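PDB 2P17: pirin-like protein from Geobacillus kaustophilus, which binds one iron ion per subunit as a member of the cupin-fold pirin family, although its biological function is not established. Local coordinates for residues P166-E171 with G186-F191. Sequence-based numbering, arbitrary orientation.
Sequences PVTMVE and GHYNGF
In the C-terminal cupin domain of this pirin, strands 167-174 and 189-196 both pair antiparallel with strand 235-242, which runs between them, and Tyr188, just ahead of the second strand, reaches across to the start of the first. Its side chain rests on Ala241 of that middle strand, a small residue consistent with the crossing. With chi1 at -87°, CG stands anti to the carbonyl carbon, which turns the ring toward the first strand. Pro166, rigid and apolar at the turn into that strand, packs obliquely to the ring, its CB 4.1 Å from Tyr188 CZ; Tyr188 OH comes close as well, 3.2 Å from Pro166 CB. Thr168 OG1 approaches the ring edge near its plane, 3.8 Å from Tyr188 CE2, and the two side chains cross at about a right angle. The hydroxyls do not bond directly: a water in the plane of the ring lies 2.7 Å from Tyr188 OH and joins it to Thr168, whose short hydroxyl-bearing side chain can hold it at the ring edge. A phenylalanine in place of Tyr188 would probably keep much of the ring packing but leave this water without its phenolic partner. Thr168 places OG1 anti to its carbonyl carbon, chi1 -73°, and the bridge closes with OG1 2.9 Å from the water oxygen.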
# COMPACT_ATOMS: atom_id res chain seq x y z
N PRO A 166 -8.69 0.21 10.23
CA PRO A 166 -9.12 0.92 9.02
C PRO A 166 -7.93 1.41 8.21
O PRO A 166 -7.08 2.14 8.73
CB PRO A 166 -9.92 2.11 9.57
CG PRO A 166 -10.41 1.64 10.92
CD PRO A 166 -9.25 0.83 11.45
N VAL A 167 -7.88 0.99 6.95
CA VAL A 167 -6.82 1.39 6.03
C VAL A 167 -7.45 1.85 4.72
O VAL A 167 -8.29 1.16 4.13
CB VAL A 167 -5.83 0.23 5.75
CG1 VAL A 167 -4.81 0.59 4.65
CG2 VAL A 167 -5.11 -0.18 7.02
N THR A 168 -7.05 3.03 4.27
CA THR A 168 -7.39 3.49 2.94
C THR A 168 -6.21 3.23 2.01
O THR A 168 -5.09 3.67 2.29
CB THR A 168 -7.79 4.96 2.96
OG1 THR A 168 -9.09 5.07 3.56
CG2 THR A 168 -7.80 5.57 1.55
N MSE A 169 -6.46 2.48 0.95
CA MSE A 169 -5.45 2.16 -0.04
C MSE A 169 -6.05 2.40 -1.40
O MSE A 169 -7.05 1.78 -1.76
CB MSE A 169 -4.98 0.71 0.08
CG MSE A 169 -3.94 0.34 -0.97
SE MSE A 169 -3.48 -1.54 -0.79
CE MSE A 169 -2.21 -1.68 -2.26
N VAL A 170 -5.47 3.36 -2.12
CA VAL A 170 -5.99 3.73 -3.42
C VAL A 170 -4.88 3.79 -4.46
O VAL A 170 -3.74 4.16 -4.16
CB VAL A 170 -6.74 5.09 -3.40
CG1 VAL A 170 -7.96 5.07 -2.46
CG2 VAL A 170 -5.82 6.26 -3.07
N GLU A 171 -5.22 3.40 -5.68
CA GLU A 171 -4.33 3.55 -6.81
C GLU A 171 -4.81 4.70 -7.69
O GLU A 171 -5.96 4.68 -8.15
CB GLU A 171 -4.27 2.25 -7.59
CG GLU A 171 -3.33 2.30 -8.79
CD GLU A 171 -3.39 1.02 -9.57
OE1 GLU A 171 -4.47 0.41 -9.58
OE2 GLU A 171 -2.37 0.65 -10.19
N GLY A 186 -8.50 13.14 9.93
CA GLY A 186 -7.32 13.84 10.46
C GLY A 186 -6.35 12.97 11.25
O GLY A 186 -5.13 13.25 11.28
N HIS A 187 -6.85 11.91 11.87
CA HIS A 187 -6.00 11.07 12.70
C HIS A 187 -5.29 9.97 11.88
O HIS A 187 -4.41 9.28 12.41
CB HIS A 187 -6.79 10.45 13.86
CG HIS A 187 -7.80 9.44 13.43
ND1 HIS A 187 -8.87 9.74 12.61
CD2 HIS A 187 -7.91 8.12 13.71
CE1 HIS A 187 -9.59 8.65 12.41
NE2 HIS A 187 -9.03 7.65 13.06
N TYR A 188 -5.65 9.81 10.61
CA TYR A 188 -4.97 8.80 9.79
C TYR A 188 -3.52 9.22 9.56
O TYR A 188 -3.20 10.41 9.43
CB TYR A 188 -5.66 8.61 8.44
CG TYR A 188 -6.80 7.62 8.38
CD1 TYR A 188 -7.66 7.42 9.45
CD2 TYR A 188 -7.04 6.91 7.20
CE1 TYR A 188 -8.72 6.52 9.35
CE2 TYR A 188 -8.09 6.00 7.09
CZ TYR A 188 -8.93 5.82 8.17
OH TYR A 188 -10.00 4.94 8.08
N ASN A 189 -2.66 8.21 9.46
CA ASN A 189 -1.24 8.38 9.21
C ASN A 189 -0.96 7.70 7.88
O ASN A 189 -1.38 6.56 7.67
CB ASN A 189 -0.46 7.73 10.36
CG ASN A 189 1.05 7.95 10.27
OD1 ASN A 189 1.52 8.91 9.64
ND2 ASN A 189 1.80 7.09 10.92
N GLY A 190 -0.25 8.37 6.98
CA GLY A 190 -0.03 7.77 5.68
C GLY A 190 1.05 8.37 4.82
O GLY A 190 1.82 9.24 5.24
N PHE A 191 1.09 7.88 3.59
CA PHE A 191 2.12 8.23 2.65
C PHE A 191 1.66 7.75 1.29
O PHE A 191 0.67 7.01 1.18
CB PHE A 191 3.45 7.54 3.04
CG PHE A 191 3.40 6.04 2.97
CD1 PHE A 191 3.73 5.39 1.79
CD2 PHE A 191 2.93 5.29 4.04
CE1 PHE A 191 3.63 4.01 1.69
CE2 PHE A 191 2.83 3.91 3.96
CZ PHE A 191 3.18 3.26 2.79
O HOH W 1 -10.33 3.69 5.76